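Local atomic coordinates of ORF34P2 (Lactococcus phage p2, PDB entry 2WKD), a protein that binds single-stranded DNA with nanomolar affinity and without sequence specificity. Residues K26-P31 / D58-S63. The protein carries 2 engineered substitutions. Residues are numbered along the deposited sequence; the frame is centred on the assembly and turned at random.
Sequences KIISVP and DTVTVS
Ile28 meets Val60 and Val62 across the hydrophobic core. Its two outer methyls divide the work. CD1, at the end of the longer branch, comes to 4.2 Å from Val60 CG2. The shorter branch brings CG2 to 4.4 Å from Val62 CG2. The ethyl arm of Ile28 is stretched out: CG1 lies anti to the backbone N (chi1 -160°) and CD1 continues the extended line (chi2 173°). This carries CD1 across the gap between the strands. On the other strand, Val60 and Val62 both direct their CB toward 26-31, and each offers its CG2 to a different branch of Ile28. All three residues are buried, and they meet through methyl groups alone.

Past Ile28 the side-chain contact gives out, because Val30 stays short of 58-63. It also lies in the buried layer, but Val30 CG2 remains 5.3 Å from Val62 CB. Val30 packs instead on Val6 and Phe79, and Phe79 also touches Val62. From loops, the engineered Met50 touches Ile28 and Ile54 touches Val60.

The outer side of both strands is partly exposed, in contrast to this buried centre. On 58-63 it is polar, lined by Thr59, Thr61 and Ser63. There the hydroxyls of Thr61 and Ser63 form hydrogen bonds with those of Thr7 and Thr5 of strand 2-9.

Strands 25-31 and 59-68 are not neighbours in the sheet, since 77-87 and 45-49 stand between them. The sheet curls so that their inner faces meet. Such apolar contact across the interior is typical of a strongly curved, barrel-like sheet, consistent with the OB fold to which this single-stranded DNA-binding family is assigned.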
loop_
_atom_site.group_PDB
_atom_site.type_symbol
_atom_site.label_atom_id
_atom_site.label_comp_id
_atom_site.label_asym_id
_atom_site.label_seq_id
_atom_site.Cartn_x
_atom_site.Cartn_y
_atom_site.Cartn_z
ATOM N N LYS A 26 7.943 -18.158 -9.529
ATOM C CA LYS A 26 6.990 -18.099 -8.444
ATOM C C LYS A 26 6.209 -16.796 -8.540
ATOM O O LYS A 26 6.785 -15.728 -8.822
ATOM C CB LYS A 26 7.692 -18.192 -7.089
ATOM C CG LYS A 26 8.171 -19.580 -6.704
ATOM C CD LYS A 26 8.656 -19.573 -5.257
ATOM C CE LYS A 26 9.242 -20.929 -4.869
ATOM N NZ LYS A 26 10.425 -21.330 -5.690
ATOM N N ILE A 27 4.900 -16.883 -8.339
ATOM C CA ILE A 27 4.052 -15.692 -8.223
ATOM C C ILE A 27 3.324 -15.759 -6.884
ATOM O O ILE A 27 2.647 -16.756 -6.591
ATOM C CB ILE A 27 3.002 -15.587 -9.353
ATOM C CG1 ILE A 27 3.672 -15.525 -10.723
ATOM C CG2 ILE A 27 2.102 -14.360 -9.139
ATOM C CD1 ILE A 27 2.681 -15.515 -11.893
ATOM N N ILE A 28 3.480 -14.705 -6.080
ATOM C CA ILE A 28 2.806 -14.606 -4.788
ATOM C C ILE A 28 1.594 -13.679 -4.901
ATOM O O ILE A 28 1.602 -12.724 -5.683
ATOM C CB ILE A 28 3.779 -14.136 -3.660
ATOM C CG1 ILE A 28 3.225 -14.511 -2.276
ATOM C CG2 ILE A 28 4.092 -12.630 -3.785
ATOM C CD1 ILE A 28 4.169 -14.239 -1.111
ATOM N N SER A 29 0.556 -13.983 -4.130
ATOM C CA SER A 29 -0.658 -13.174 -4.081
ATOM C C SER A 29 -0.848 -12.728 -2.638
ATOM O O SER A 29 -0.990 -13.559 -1.741
ATOM C CB SER A 29 -1.864 -13.985 -4.583
ATOM O OG SER A 29 -3.066 -13.215 -4.536
ATOM N N VAL A 30 -0.798 -11.417 -2.415
ATOM C CA VAL A 30 -0.846 -10.840 -1.053
ATOM C C VAL A 30 -1.972 -9.804 -0.880
ATOM O O VAL A 30 -2.312 -9.098 -1.838
ATOM C CB VAL A 30 0.526 -10.211 -0.640
ATOM C CG1 VAL A 30 1.618 -11.300 -0.547
ATOM C CG2 VAL A 30 0.954 -9.088 -1.605
ATOM N N PRO A 31 -2.553 -9.705 0.339
ATOM C CA PRO A 31 -3.651 -8.744 0.590
ATOM C C PRO A 31 -3.117 -7.307 0.614
ATOM O O PRO A 31 -2.080 -7.041 1.231
ATOM C CB PRO A 31 -4.168 -9.146 1.979
ATOM C CG PRO A 31 -2.991 -9.742 2.670
ATOM C CD PRO A 31 -2.179 -10.443 1.568
ATOM N N ASP A 58 9.958 -19.333 2.711
ATOM C CA ASP A 58 10.632 -18.068 3.010
ATOM C C ASP A 58 9.620 -16.996 3.407
ATOM O O ASP A 58 8.483 -16.996 2.921
ATOM C CB ASP A 58 11.420 -17.570 1.790
ATOM C CG ASP A 58 12.697 -18.355 1.539
ATOM O OD1 ASP A 58 13.040 -19.265 2.339
ATOM O OD2 ASP A 58 13.359 -18.052 0.515
ATOM N N THR A 59 10.043 -16.081 4.279
ATOM C CA THR A 59 9.290 -14.850 4.549
ATOM C C THR A 59 9.924 -13.780 3.661
ATOM O O THR A 59 11.171 -13.699 3.567
ATOM C CB THR A 59 9.365 -14.436 6.039
ATOM O OG1 THR A 59 8.930 -15.523 6.863
ATOM C CG2 THR A 59 8.502 -13.194 6.339
ATOM N N VAL A 60 9.073 -13.002 2.980
ATOM C CA VAL A 60 9.531 -11.962 2.065
ATOM C C VAL A 60 8.837 -10.633 2.309
ATOM O O VAL A 60 7.713 -10.586 2.825
ATOM C CB VAL A 60 9.299 -12.346 0.578
ATOM C CG1 VAL A 60 10.174 -13.539 0.184
ATOM C CG2 VAL A 60 7.804 -12.626 0.309
ATOM N N THR A 61 9.519 -9.560 1.925
ATOM C CA THR A 61 8.914 -8.246 1.867
ATOM C C THR A 61 8.749 -7.848 0.397
ATOM O O THR A 61 9.726 -7.743 -0.340
ATOM C CB THR A 61 9.748 -7.220 2.662
ATOM O OG1 THR A 61 9.677 -7.562 4.046
ATOM C CG2 THR A 61 9.204 -5.825 2.512
ATOM N N VAL A 62 7.504 -7.662 -0.025
ATOM C CA VAL A 62 7.213 -7.161 -1.371
ATOM C C VAL A 62 6.784 -5.691 -1.328
ATOM O O VAL A 62 5.791 -5.337 -0.669
ATOM C CB VAL A 62 6.149 -8.002 -2.061
ATOM C CG1 VAL A 62 5.934 -7.492 -3.487
ATOM C CG2 VAL A 62 6.574 -9.481 -2.067
ATOM N N SER A 63 7.544 -4.844 -2.032
ATOM C CA SER A 63 7.333 -3.407 -2.008
ATOM C C SER A 63 7.366 -2.783 -3.405
ATOM O O SER A 63 8.328 -2.947 -4.146
ATOM C CB SER A 63 8.375 -2.734 -1.114
ATOM O OG SER A 63 8.068 -1.366 -0.893
#